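Side-chain contacts in lombricine kinase (Urechis caupo, PDB 3JPZ), which catalyses the reversible transfer of a phosphoryl group between ATP and the guanidino group of lombricine, as a phosphagen kinase: residues T38-T43 with G126-P131; E67-F72 with G265-C270; A78-K83 with S272-G277; S164-E169 with R202-N207; V300-Q305 with K345-M350. All blocks are in the same frame, centred on the assembly; numbering follows the deposited sequence.

Contact 1 of 5, residues T38-T43 with G126-P131; sequences TAHGVT and GLCYPP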
# COMPACT_ATOMS: atom_id res chain seq x y z
N THR A 38 5.91 -21.40 -3.13
CA THR A 38 7.06 -21.54 -4.00
C THR A 38 8.28 -21.68 -3.12
O THR A 38 8.17 -21.64 -1.90
CB THR A 38 7.25 -20.29 -4.88
OG1 THR A 38 7.72 -19.21 -4.07
CG2 THR A 38 5.94 -19.90 -5.56
N ALA A 39 9.45 -21.81 -3.73
CA ALA A 39 10.69 -21.90 -2.97
C ALA A 39 11.03 -20.56 -2.33
O ALA A 39 11.81 -20.50 -1.39
CB ALA A 39 11.84 -22.36 -3.88
N HIS A 40 10.44 -19.48 -2.84
CA HIS A 40 10.68 -18.16 -2.25
C HIS A 40 9.53 -17.76 -1.31
O HIS A 40 9.50 -16.64 -0.80
CB HIS A 40 10.89 -17.11 -3.33
CG HIS A 40 12.02 -17.42 -4.27
ND1 HIS A 40 11.82 -17.72 -5.60
CD2 HIS A 40 13.36 -17.47 -4.06
CE1 HIS A 40 12.99 -17.94 -6.17
NE2 HIS A 40 13.94 -17.80 -5.26
N GLY A 41 8.60 -18.68 -1.09
CA GLY A 41 7.57 -18.50 -0.08
C GLY A 41 6.36 -17.75 -0.59
O GLY A 41 5.48 -17.37 0.18
N VAL A 42 6.32 -17.51 -1.89
CA VAL A 42 5.13 -16.93 -2.50
C VAL A 42 3.95 -17.88 -2.29
O VAL A 42 4.07 -19.08 -2.49
CB VAL A 42 5.31 -16.68 -4.00
CG1 VAL A 42 4.00 -16.18 -4.61
CG2 VAL A 42 6.43 -15.68 -4.23
N THR A 43 2.81 -17.32 -1.90
CA THR A 43 1.62 -18.10 -1.64
C THR A 43 0.48 -17.65 -2.55
O THR A 43 0.54 -16.57 -3.13
CB THR A 43 1.13 -17.88 -0.21
OG1 THR A 43 0.67 -16.53 -0.10
CG2 THR A 43 2.25 -18.11 0.79
N GLY A 126 16.26 -16.39 -10.63
CA GLY A 126 16.78 -16.60 -9.30
C GLY A 126 16.28 -15.58 -8.29
O GLY A 126 16.50 -15.75 -7.09
N LEU A 127 15.59 -14.54 -8.76
CA LEU A 127 15.23 -13.42 -7.89
C LEU A 127 13.75 -13.05 -7.97
O LEU A 127 13.17 -12.96 -9.05
CB LEU A 127 16.07 -12.21 -8.24
CG LEU A 127 17.58 -12.43 -8.14
CD1 LEU A 127 18.32 -11.28 -8.78
CD2 LEU A 127 17.99 -12.60 -6.69
N CYS A 128 13.15 -12.82 -6.81
CA CYS A 128 11.73 -12.52 -6.74
C CYS A 128 11.40 -11.22 -7.43
O CYS A 128 12.16 -10.26 -7.37
CB CYS A 128 11.26 -12.49 -5.29
SG CYS A 128 11.04 -14.13 -4.58
N TYR A 129 10.26 -11.20 -8.11
CA TYR A 129 9.67 -9.97 -8.59
C TYR A 129 9.41 -8.97 -7.46
O TYR A 129 9.36 -9.35 -6.29
CB TYR A 129 8.36 -10.29 -9.29
CG TYR A 129 8.49 -11.15 -10.51
CD1 TYR A 129 9.33 -10.78 -11.56
CD2 TYR A 129 7.74 -12.31 -10.65
CE1 TYR A 129 9.44 -11.57 -12.70
CE2 TYR A 129 7.85 -13.09 -11.77
CZ TYR A 129 8.70 -12.72 -12.79
OH TYR A 129 8.78 -13.51 -13.91
N PRO A 130 9.19 -7.70 -7.82
CA PRO A 130 8.90 -6.61 -6.89
C PRO A 130 7.83 -6.91 -5.82
O PRO A 130 7.95 -6.40 -4.72
CB PRO A 130 8.41 -5.50 -7.82
CG PRO A 130 9.19 -5.73 -9.07
CD PRO A 130 9.31 -7.22 -9.20
N PRO A 131 6.81 -7.71 -6.14
CA PRO A 131 5.82 -7.94 -5.09
C PRO A 131 6.38 -8.68 -3.88
O PRO A 131 5.91 -8.43 -2.77
CB PRO A 131 4.74 -8.79 -5.79
CG PRO A 131 4.92 -8.50 -7.26
CD PRO A 131 6.41 -8.33 -7.42
O HOH W 1 16.60 -18.54 -5.73
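G126 meets H40 mainly through a shared water. The water donates to G126 O at 3.1 Å and lies 2.8 Å from H40 NE2, at the edge of the imidazole and in its plane. The direct gap between H40 NE2 and G126 O is 3.8 Å. Next along the loop, L127 turns its side chain to helix 135-149 and to F3 of the second subunit, so it adds little here.

C128 does the touching. Its SG sits 3.2 Å from H40 CB and 3.4 Å from H40 CG, a tight approach to the root of the ring. The sulfur lies 4.0 Å from the ring centroid of H40, on a line 37° off the normal, so this sulfur-aromatic contact is oblique. With chi1 at -78°, SG stands beside its own backbone N and faces the histidine. C128 N bonds the E137 carboxylate and C128 O the H221 ring.

On the histidine side, T38-G41 is a type I turn. T38 OG1 accepts from H40 N at 3.0 Å, an ST turn, and also from V42 N at 3.1 Å. D65 bonds both T38 OG1 and H40 ND1.

The imidazole therefore has a carboxylate at one nitrogen and a water at the other, with the C128 sulfur against CB and CG. The nearby aspartate would probably favour a protonated ring, and the water links that ring to the G126 carbonyl, which NE2 does not reach closely by itself.

Contact 2 of 5, residues E67-F72 with G265-C270; sequences ESYEVF and GYLCAC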
# COMPACT_ATOMS: atom_id res chain seq x y z
N GLU A 67 8.55 -18.91 -10.07
CA GLU A 67 7.97 -20.18 -9.69
C GLU A 67 6.46 -20.06 -9.51
O GLU A 67 5.74 -21.05 -9.57
CB GLU A 67 8.63 -20.67 -8.40
CG GLU A 67 10.05 -21.24 -8.58
CD GLU A 67 11.14 -20.17 -8.69
OE1 GLU A 67 10.83 -18.96 -8.68
OE2 GLU A 67 12.33 -20.54 -8.80
N SER A 68 5.99 -18.84 -9.32
CA SER A 68 4.56 -18.59 -9.16
C SER A 68 3.75 -19.19 -10.30
O SER A 68 2.67 -19.72 -10.08
CB SER A 68 4.30 -17.09 -9.09
OG SER A 68 4.69 -16.57 -7.83
N TYR A 69 4.27 -19.11 -11.52
CA TYR A 69 3.53 -19.59 -12.68
C TYR A 69 3.31 -21.11 -12.66
O TYR A 69 2.34 -21.61 -13.22
CB TYR A 69 4.22 -19.15 -13.97
CG TYR A 69 4.02 -17.68 -14.25
CD1 TYR A 69 2.87 -17.22 -14.88
CD2 TYR A 69 4.96 -16.74 -13.85
CE1 TYR A 69 2.68 -15.89 -15.13
CE2 TYR A 69 4.77 -15.40 -14.10
CZ TYR A 69 3.63 -14.98 -14.75
OH TYR A 69 3.41 -13.64 -15.01
N GLU A 70 4.21 -21.85 -12.02
CA GLU A 70 4.03 -23.29 -11.97
C GLU A 70 3.31 -23.74 -10.69
O GLU A 70 2.39 -24.54 -10.77
CB GLU A 70 5.37 -24.01 -12.16
CG GLU A 70 6.48 -23.52 -11.27
CD GLU A 70 7.61 -24.52 -11.15
OE1 GLU A 70 7.97 -25.14 -12.18
OE2 GLU A 70 8.14 -24.70 -10.03
N VAL A 71 3.71 -23.22 -9.54
CA VAL A 71 3.09 -23.65 -8.28
C VAL A 71 1.61 -23.30 -8.26
O VAL A 71 0.79 -24.08 -7.77
CB VAL A 71 3.80 -23.02 -7.06
CG1 VAL A 71 2.99 -23.24 -5.79
CG2 VAL A 71 5.18 -23.62 -6.91
N PHE A 72 1.27 -22.14 -8.79
CA PHE A 72 -0.13 -21.74 -8.94
C PHE A 72 -0.49 -21.74 -10.41
O PHE A 72 -1.24 -20.90 -10.89
CB PHE A 72 -0.33 -20.37 -8.31
CG PHE A 72 0.26 -20.27 -6.94
CD1 PHE A 72 -0.31 -20.98 -5.89
CD2 PHE A 72 1.40 -19.54 -6.71
CE1 PHE A 72 0.25 -20.92 -4.63
CE2 PHE A 72 1.96 -19.47 -5.45
CZ PHE A 72 1.38 -20.16 -4.41
N GLY A 265 7.28 -17.59 -22.91
CA GLY A 265 8.28 -16.64 -23.32
C GLY A 265 8.86 -15.94 -22.11
O GLY A 265 9.14 -16.58 -21.10
N TYR A 266 9.02 -14.63 -22.20
CA TYR A 266 9.63 -13.89 -21.11
C TYR A 266 8.66 -13.72 -19.96
O TYR A 266 7.51 -13.29 -20.15
CB TYR A 266 10.18 -12.55 -21.60
CG TYR A 266 11.40 -12.76 -22.47
CD1 TYR A 266 12.57 -13.28 -21.93
CD2 TYR A 266 11.36 -12.50 -23.83
CE1 TYR A 266 13.67 -13.50 -22.72
CE2 TYR A 266 12.46 -12.71 -24.63
CZ TYR A 266 13.62 -13.22 -24.06
OH TYR A 266 14.72 -13.43 -24.85
N LEU A 267 9.13 -14.08 -18.78
CA LEU A 267 8.30 -14.06 -17.60
C LEU A 267 8.39 -12.70 -16.92
O LEU A 267 9.46 -12.13 -16.78
CB LEU A 267 8.73 -15.17 -16.64
CG LEU A 267 8.45 -16.59 -17.14
CD1 LEU A 267 9.35 -17.59 -16.43
CD2 LEU A 267 6.98 -16.96 -16.96
N CYS A 268 7.23 -12.21 -16.51
CA CYS A 268 7.13 -10.96 -15.77
C CYS A 268 6.10 -11.19 -14.67
O CYS A 268 5.43 -12.21 -14.67
CB CYS A 268 6.69 -9.85 -16.70
SG CYS A 268 5.19 -10.30 -17.60
N ALA A 269 5.98 -10.26 -13.73
CA ALA A 269 5.10 -10.47 -12.60
C ALA A 269 3.65 -10.40 -13.04
O ALA A 269 2.82 -11.17 -12.58
CB ALA A 269 5.37 -9.45 -11.51
N CYS A 270 3.34 -9.48 -13.94
CA CYS A 270 1.96 -9.34 -14.41
C CYS A 270 1.76 -10.15 -15.68
O CYS A 270 2.49 -9.97 -16.66
CB CYS A 270 1.61 -7.89 -14.67
SG CYS A 270 -0.10 -7.67 -15.27
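Y69 carries this contact almost alone, meeting L267 with its ring and C268 with its hydroxyl. Just ahead of it, E67 O accepts from both E70 N and V71 N, each at 3.0 Å, in the short helical turn that carries the tyrosine. S68 OG bonds D65 instead, beside the loop that holds V42.

At Y69, chi1 of -74° swings CG away from the carbonyl carbon and sends the ring across to the 265-270 segment. L267 CD2 lies over one face, displaced toward the rim, 3.7 Å from Y69 CD2. Measured to the ring centroid of Y69, the same methyl is 4.1 Å away and 25° off the normal, a CH-pi contact. The two side chains run alongside in opposite senses. The phenol ends in a hydrogen bond from Y69 OH to C268 O, with that oxygen near the ring plane at its edge; the modelled length, 2.5 Å, is very short and doubtful in detail. The buried hydroxyl is probably satisfied by the main chain, the ring being met at one face and through its OH.

The contact joins the N-terminal helical part to the catalytic domain. The Y69 ring also meets F76 of helix 73-83, L267 rests on Y129, A269 pairs its backbone with A63, and the chain just before L267 is strand 265-266, paired with strand 260-261.

Contact 3 of 5, residues A78-K83 with S272-G277; sequences AVINEK and SNLGTG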
# COMPACT_ATOMS: atom_id res chain seq x y z
N ALA A 78 -5.50 -20.02 -16.14
CA ALA A 78 -6.87 -19.60 -16.42
C ALA A 78 -6.92 -18.11 -16.71
O ALA A 78 -7.62 -17.65 -17.61
CB ALA A 78 -7.78 -19.96 -15.27
N VAL A 79 -6.17 -17.34 -15.93
CA VAL A 79 -6.18 -15.90 -16.06
C VAL A 79 -5.53 -15.50 -17.39
O VAL A 79 -6.08 -14.70 -18.13
CB VAL A 79 -5.47 -15.22 -14.86
CG1 VAL A 79 -5.03 -13.83 -15.21
CG2 VAL A 79 -6.39 -15.20 -13.65
N ILE A 80 -4.37 -16.08 -17.67
CA ILE A 80 -3.66 -15.85 -18.92
C ILE A 80 -4.56 -16.11 -20.13
O ILE A 80 -4.50 -15.38 -21.13
CB ILE A 80 -2.43 -16.79 -19.04
CG1 ILE A 80 -1.36 -16.39 -18.03
CG2 ILE A 80 -1.86 -16.75 -20.45
CD1 ILE A 80 -0.26 -17.44 -17.86
N ASN A 81 -5.38 -17.15 -20.05
CA ASN A 81 -6.22 -17.55 -21.18
C ASN A 81 -7.33 -16.54 -21.45
O ASN A 81 -7.81 -16.41 -22.58
CB ASN A 81 -6.81 -18.93 -20.93
CG ASN A 81 -7.69 -19.40 -22.07
OD1 ASN A 81 -7.26 -19.49 -23.22
ND2 ASN A 81 -8.93 -19.74 -21.76
N GLU A 82 -7.77 -15.84 -20.41
CA GLU A 82 -8.78 -14.81 -20.60
C GLU A 82 -8.13 -13.52 -21.08
O GLU A 82 -8.56 -12.92 -22.05
CB GLU A 82 -9.55 -14.54 -19.31
CG GLU A 82 -10.53 -13.38 -19.44
CD GLU A 82 -11.58 -13.37 -18.35
OE1 GLU A 82 -11.48 -14.21 -17.43
OE2 GLU A 82 -12.49 -12.53 -18.40
N LYS A 83 -7.08 -13.11 -20.37
CA LYS A 83 -6.42 -11.84 -20.64
C LYS A 83 -5.89 -11.79 -22.07
O LYS A 83 -5.95 -10.75 -22.73
CB LYS A 83 -5.27 -11.63 -19.66
CG LYS A 83 -4.35 -10.49 -20.04
CD LYS A 83 -5.05 -9.15 -19.94
CE LYS A 83 -4.25 -8.04 -20.60
NZ LYS A 83 -5.10 -6.87 -20.91
N SER A 272 -0.24 -9.94 -17.94
CA SER A 272 -0.59 -9.13 -19.10
C SER A 272 0.63 -8.95 -19.99
O SER A 272 0.49 -8.74 -21.19
CB SER A 272 -1.09 -7.76 -18.66
OG SER A 272 -0.04 -6.99 -18.11
N ASN A 273 1.81 -9.03 -19.40
CA ASN A 273 3.04 -8.68 -20.09
C ASN A 273 3.87 -9.89 -20.51
O ASN A 273 5.05 -9.75 -20.80
CB ASN A 273 3.91 -7.80 -19.20
CG ASN A 273 3.34 -6.41 -19.01
OD1 ASN A 273 2.57 -5.92 -19.84
ND2 ASN A 273 3.71 -5.76 -17.91
N LEU A 274 3.25 -11.06 -20.56
CA LEU A 274 3.98 -12.28 -20.88
C LEU A 274 4.31 -12.38 -22.36
O LEU A 274 3.86 -11.58 -23.17
CB LEU A 274 3.18 -13.50 -20.44
CG LEU A 274 3.29 -13.79 -18.95
CD1 LEU A 274 2.30 -14.88 -18.57
CD2 LEU A 274 4.72 -14.18 -18.59
N GLY A 275 5.12 -13.38 -22.70
CA GLY A 275 5.46 -13.68 -24.08
C GLY A 275 6.58 -12.78 -24.56
O GLY A 275 7.75 -13.11 -24.42
N THR A 276 6.20 -11.64 -25.13
CA THR A 276 7.17 -10.61 -25.52
C THR A 276 7.20 -9.45 -24.56
O THR A 276 8.17 -8.68 -24.53
CB THR A 276 6.84 -9.97 -26.86
OG1 THR A 276 5.52 -9.39 -26.80
CG2 THR A 276 6.95 -10.98 -28.01
N GLY A 277 6.13 -9.28 -23.79
CA GLY A 277 5.95 -8.07 -23.02
C GLY A 277 6.33 -6.88 -23.87
O GLY A 277 6.81 -5.86 -23.38
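I80 and L274 meet chiefly methyl to methyl, with I80 CD1 3.7 Å from L274 CD1. The isoleucine leaves the helix with its CB directed to one side of the loop; its long branch then runs out fully extended (chi2 167°), and this carries CD1 back to the leucine. L274 holds CG beside its backbone N, anti to the carbonyl carbon (chi1 -79°), and continues extended to CD1. I80 CG1 adds a second touch, 4.0 Å from L274 CD1. The two side chains cross at about a right angle and make a small, buried apolar patch.

K83 behaves differently. Its CG is anti to the backbone N, and the chain then kinks at chi2 (67°) before straightening again. The kink folds the aliphatic part over S272: K83 CE lies 3.7 Å from S272 CB, and K83 CG lies 4.1 Å from S272 CA. No hydrogen bond spans the two segments, and the lysine packs by its methylenes at the exposed side of the contact.

The contact joins the N-terminal domain to the catalytic domain, and S272 is about 7 Å, side chain to side chain, from the ADP-binding R119. Helix 73-83 packs its other flank on helix 20-24, V79 against V20 and V21. The loop opposite makes a type II' turn from L274 to G277, pairs G275 with Y266 of strand 265-266 and then enters strand 279-285.

Contact 4 of 5, residues S164-E169 with R202-N207; sequences SKMTPE and RGIWHN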
# COMPACT_ATOMS: atom_id res chain seq x y z
N SER A 164 18.09 6.70 -5.50
CA SER A 164 18.50 6.93 -4.11
C SER A 164 19.54 8.02 -3.96
O SER A 164 19.74 8.55 -2.86
CB SER A 164 19.04 5.63 -3.49
OG SER A 164 18.00 4.69 -3.30
N LYS A 165 20.23 8.36 -5.04
CA LYS A 165 21.26 9.39 -5.00
C LYS A 165 20.95 10.52 -5.97
O LYS A 165 21.73 11.45 -6.13
CB LYS A 165 22.62 8.77 -5.28
CG LYS A 165 22.98 7.68 -4.28
CD LYS A 165 24.42 7.23 -4.38
CE LYS A 165 24.74 6.24 -3.27
NZ LYS A 165 26.09 5.63 -3.43
N MET A 166 19.79 10.43 -6.61
CA MET A 166 19.32 11.44 -7.55
C MET A 166 19.43 12.85 -6.98
O MET A 166 18.91 13.15 -5.91
CB MET A 166 17.86 11.17 -7.91
CG MET A 166 17.34 11.98 -9.07
SD MET A 166 17.77 11.23 -10.65
CE MET A 166 16.60 9.87 -10.69
N THR A 167 20.13 13.72 -7.71
CA THR A 167 20.18 15.14 -7.39
C THR A 167 19.03 15.85 -8.11
O THR A 167 18.58 15.38 -9.16
CB THR A 167 21.51 15.78 -7.84
OG1 THR A 167 21.52 15.94 -9.26
CG2 THR A 167 22.69 14.91 -7.42
N PRO A 168 18.55 16.97 -7.55
CA PRO A 168 17.43 17.67 -8.21
C PRO A 168 17.81 18.07 -9.63
O PRO A 168 16.94 18.15 -10.49
CB PRO A 168 17.23 18.91 -7.33
CG PRO A 168 17.86 18.58 -6.03
CD PRO A 168 19.00 17.66 -6.34
N GLU A 169 19.09 18.32 -9.85
CA GLU A 169 19.58 18.57 -11.20
C GLU A 169 19.24 17.36 -12.07
O GLU A 169 18.46 17.46 -13.02
CB GLU A 169 21.10 18.78 -11.20
CG GLU A 169 21.58 20.04 -10.49
CD GLU A 169 22.22 19.75 -9.13
OE1 GLU A 169 21.77 18.82 -8.44
OE2 GLU A 169 23.18 20.46 -8.77
N ARG A 202 16.28 1.39 -6.94
CA ARG A 202 15.59 1.84 -8.16
C ARG A 202 16.53 2.76 -8.90
O ARG A 202 17.29 3.49 -8.27
CB ARG A 202 14.31 2.60 -7.84
CG ARG A 202 13.12 1.72 -7.64
CD ARG A 202 13.33 0.79 -6.46
NE ARG A 202 12.13 0.00 -6.21
CZ ARG A 202 11.69 -0.35 -5.01
NH1 ARG A 202 12.35 0.01 -3.92
NH2 ARG A 202 10.58 -1.06 -4.90
N GLY A 203 16.50 2.73 -10.22
CA GLY A 203 17.35 3.61 -10.99
C GLY A 203 17.00 3.73 -12.45
O GLY A 203 16.20 2.97 -12.99
N ILE A 204 17.62 4.72 -13.07
CA ILE A 204 17.45 4.97 -14.49
C ILE A 204 18.82 4.96 -15.14
O ILE A 204 19.71 5.71 -14.74
CB ILE A 204 16.82 6.35 -14.72
CG1 ILE A 204 15.46 6.43 -14.02
CG2 ILE A 204 16.71 6.63 -16.20
CD1 ILE A 204 14.92 7.84 -13.90
N TRP A 205 18.98 4.09 -16.12
CA TRP A 205 20.19 4.07 -16.94
C TRP A 205 19.79 4.46 -18.34
O TRP A 205 18.67 4.22 -18.76
CB TRP A 205 20.79 2.66 -16.95
CG TRP A 205 22.06 2.53 -17.74
CD1 TRP A 205 23.34 2.58 -17.26
CD2 TRP A 205 22.18 2.31 -19.16
NE1 TRP A 205 24.24 2.41 -18.27
CE2 TRP A 205 23.56 2.24 -19.45
CE3 TRP A 205 21.26 2.17 -20.20
CZ2 TRP A 205 24.04 2.04 -20.74
CZ3 TRP A 205 21.74 1.97 -21.48
CH2 TRP A 205 23.11 1.91 -21.74
N HIS A 206 20.70 5.10 -19.06
CA HIS A 206 20.51 5.30 -20.49
C HIS A 206 21.83 5.60 -21.15
O HIS A 206 22.79 6.03 -20.50
CB HIS A 206 19.49 6.40 -20.77
CG HIS A 206 19.96 7.78 -20.42
ND1 HIS A 206 20.74 8.54 -21.26
CD2 HIS A 206 19.73 8.55 -19.33
CE1 HIS A 206 20.99 9.71 -20.70
NE2 HIS A 206 20.39 9.74 -19.53
N ASN A 207 21.89 5.37 -22.46
CA ASN A 207 23.08 5.67 -23.23
C ASN A 207 23.17 7.16 -23.51
O ASN A 207 22.22 7.91 -23.27
CB ASN A 207 23.08 4.89 -24.55
CG ASN A 207 21.89 5.22 -25.43
OD1 ASN A 207 21.09 6.11 -25.13
ND2 ASN A 207 21.77 4.49 -26.53
O HOH W 2 18.26 3.84 -5.82
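M166 and I204 meet where the loop leaving edge strand 158-162 passes beside the next strand, 203-207, of the large antiparallel sheet of the catalytic domain. The packed part is hydrophobic. M166 bends twice, at chi2 (83°) and chi3 (75°), which curls the thioether inward and delivers its methyl to the strand: M166 CE is 4.2 Å from I204 CD1. That is only a light touch, and the two side chains meet at a slant. The surroundings bury I204 and partly cover M166: L174 of helix 168-176 and L180 border both residues, while F181, L213 and W215 press on I204, whose side chain lies about 9 Å from that of the ADP-binding R223.

The loose side is at S164, at the exposed end. There the backbones stay apart, with S164 N 4.3 Å from R202 O, and a water lies between the two residues. S164 OG donates to this water at 2.7 Å. The rest of R202 turns elsewhere: its guanidinium bonds the carbonyls of N217, D200 and R196, while it is the R202 carbonyl that meets the water.

The strand itself is tied by backbone bonds to both neighbours, R202 and I204 pairing with L163 and Y161, and G203 with I216. Across the loose side, then, the link is indirect, a single water standing where the packed side has side chains in touch. The bridge is completed by the same water donating to R202 O, again at 2.7 Å.

Contact 5 of 5, residues V300-Q305 with K345-M350; sequences VALQLQ and KKLIDM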
# COMPACT_ATOMS: atom_id res chain seq x y z
N VAL A 300 -8.73 -0.79 -33.85
CA VAL A 300 -9.01 -2.10 -33.26
C VAL A 300 -8.77 -3.18 -34.30
O VAL A 300 -8.09 -4.17 -34.05
CB VAL A 300 -10.46 -2.20 -32.74
CG1 VAL A 300 -10.84 -3.66 -32.47
CG2 VAL A 300 -10.62 -1.39 -31.48
N ALA A 301 -9.33 -2.98 -35.49
CA ALA A 301 -9.19 -3.94 -36.57
C ALA A 301 -7.71 -4.20 -36.86
O ALA A 301 -7.35 -5.29 -37.30
CB ALA A 301 -9.90 -3.44 -37.81
N LEU A 302 -6.86 -3.21 -36.62
CA LEU A 302 -5.44 -3.36 -36.92
C LEU A 302 -4.67 -4.01 -35.77
O LEU A 302 -3.45 -4.16 -35.85
CB LEU A 302 -4.83 -2.00 -37.26
CG LEU A 302 -5.30 -1.40 -38.58
CD1 LEU A 302 -4.70 -0.01 -38.80
CD2 LEU A 302 -4.97 -2.32 -39.73
N GLN A 303 -5.39 -4.42 -34.74
CA GLN A 303 -4.78 -4.98 -33.53
C GLN A 303 -3.90 -3.96 -32.83
O GLN A 303 -2.87 -4.31 -32.25
CB GLN A 303 -3.96 -6.22 -33.87
CG GLN A 303 -4.80 -7.39 -34.34
CD GLN A 303 -3.96 -8.62 -34.57
OE1 GLN A 303 -3.33 -8.76 -35.62
NE2 GLN A 303 -3.95 -9.53 -33.61
N LEU A 304 -4.30 -2.71 -32.90
CA LEU A 304 -3.53 -1.64 -32.30
C LEU A 304 -4.27 -0.99 -31.15
O LEU A 304 -5.50 -1.02 -31.07
CB LEU A 304 -3.21 -0.58 -33.35
CG LEU A 304 -2.44 -1.07 -34.58
CD1 LEU A 304 -2.50 0.00 -35.65
CD2 LEU A 304 -1.01 -1.43 -34.22
N GLN A 305 -3.51 -0.38 -30.26
CA GLN A 305 -4.06 0.47 -29.22
C GLN A 305 -3.62 1.91 -29.43
O GLN A 305 -2.57 2.19 -30.02
CB GLN A 305 -3.63 0.00 -27.84
CG GLN A 305 -4.21 -1.32 -27.44
CD GLN A 305 -3.94 -1.62 -25.99
OE1 GLN A 305 -2.81 -1.95 -25.62
NE2 GLN A 305 -4.97 -1.50 -25.16
N LYS A 345 1.45 2.00 -41.35
CA LYS A 345 1.50 2.30 -42.77
C LYS A 345 0.09 2.44 -43.33
O LYS A 345 -0.18 3.32 -44.14
CB LYS A 345 2.28 1.19 -43.49
CG LYS A 345 2.32 1.33 -45.01
CD LYS A 345 2.89 2.66 -45.44
CE LYS A 345 3.23 2.68 -46.92
NZ LYS A 345 2.06 2.32 -47.76
N LYS A 346 -0.83 1.58 -42.90
CA LYS A 346 -2.22 1.65 -43.36
C LYS A 346 -2.89 2.93 -42.87
O LYS A 346 -3.62 3.59 -43.62
CB LYS A 346 -3.03 0.43 -42.89
CG LYS A 346 -2.47 -0.90 -43.41
CD LYS A 346 -3.34 -2.09 -43.03
CE LYS A 346 -2.55 -3.40 -43.10
NZ LYS A 346 -3.26 -4.56 -42.48
N LEU A 347 -2.66 3.27 -41.61
CA LEU A 347 -3.18 4.50 -41.04
C LEU A 347 -2.76 5.68 -41.90
O LEU A 347 -3.57 6.54 -42.24
CB LEU A 347 -2.69 4.67 -39.61
CG LEU A 347 -3.24 3.65 -38.62
CD1 LEU A 347 -2.45 3.63 -37.31
CD2 LEU A 347 -4.72 3.90 -38.35
N ILE A 348 -1.48 5.70 -42.26
CA ILE A 348 -0.94 6.76 -43.11
C ILE A 348 -1.55 6.74 -44.51
O ILE A 348 -1.87 7.79 -45.04
CB ILE A 348 0.60 6.64 -43.22
CG1 ILE A 348 1.26 6.97 -41.88
CG2 ILE A 348 1.13 7.57 -44.30
CD1 ILE A 348 2.69 6.50 -41.77
N ASP A 349 -1.71 5.55 -45.09
CA ASP A 349 -2.36 5.42 -46.40
C ASP A 349 -3.75 6.07 -46.36
O ASP A 349 -4.16 6.76 -47.29
CB ASP A 349 -2.51 3.95 -46.79
CG ASP A 349 -1.19 3.28 -47.12
OD1 ASP A 349 -0.18 3.99 -47.26
OD2 ASP A 349 -1.17 2.04 -47.25
N MET A 350 -4.47 5.86 -45.27
CA MET A 350 -5.82 6.41 -45.16
C MET A 350 -5.75 7.91 -44.93
O MET A 350 -6.57 8.66 -45.45
CB MET A 350 -6.56 5.76 -44.00
CG MET A 350 -6.78 4.28 -44.15
SD MET A 350 -7.45 3.59 -42.63
CE MET A 350 -7.85 1.94 -43.16
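L302, L304, K346 and L347 make up the interface, which sets the junction of helix 295-301 and edge strand 304-307 of the large sheet against the long helix 333-355. L302 straddles two partners: its CD1 lies 3.9 Å from L347 CD2, while its CD2 lies 3.7 Å from K346 CD. With CG beside its backbone N (chi1 -68°) and CD1 extended beyond (chi2 177°), it spreads one methyl to each. L304 meets the same L347 tip to tip, L304 CD1 standing 4.0 Å from L347 CD1. K346, extended beyond CG, lays its methylenes over L302 CD2 at the solvent side.

One shell out, the backbone is consistent with L302 and L304 both facing the helix. Between them Q303 takes a positive phi of 63° and closes helix 295-301 with a Schellman motif, Q303 N bonding V300 O at 2.8 Å. Backbone hydrogen bonds of Q303 with A326 and Q305 with S324 flank L304 and probably set its direction. I323 and I298 close in on L347, and P365 covers L302.

Elsewhere on the long helix, K345 and D349, one turn apart, form a salt bridge in which K345 NZ reaches the syn lone pair of D349 OD1 at 2.8 Å.

From the N terminus, the first segments of contacts 1, 2 and 3 open in turn, all in the N-terminal helical part. Contact 1 closes first, on the loop after strand 113-122. Contact 4 then opens and closes a short loop at one border of the large sheet, lying wholly within the spans of contacts 2 and 3. Those two close one after the other on 265-277, so contacts 1, 2 and 3 all cross. They form a continuous seam: Y129 OH probably bonds L267 O, and Y69 packs on L274. Contact 5 follows in series, joining the opposite edge strand of the sheet to helix 333-355, its centre about 37 Å from that of contact 4.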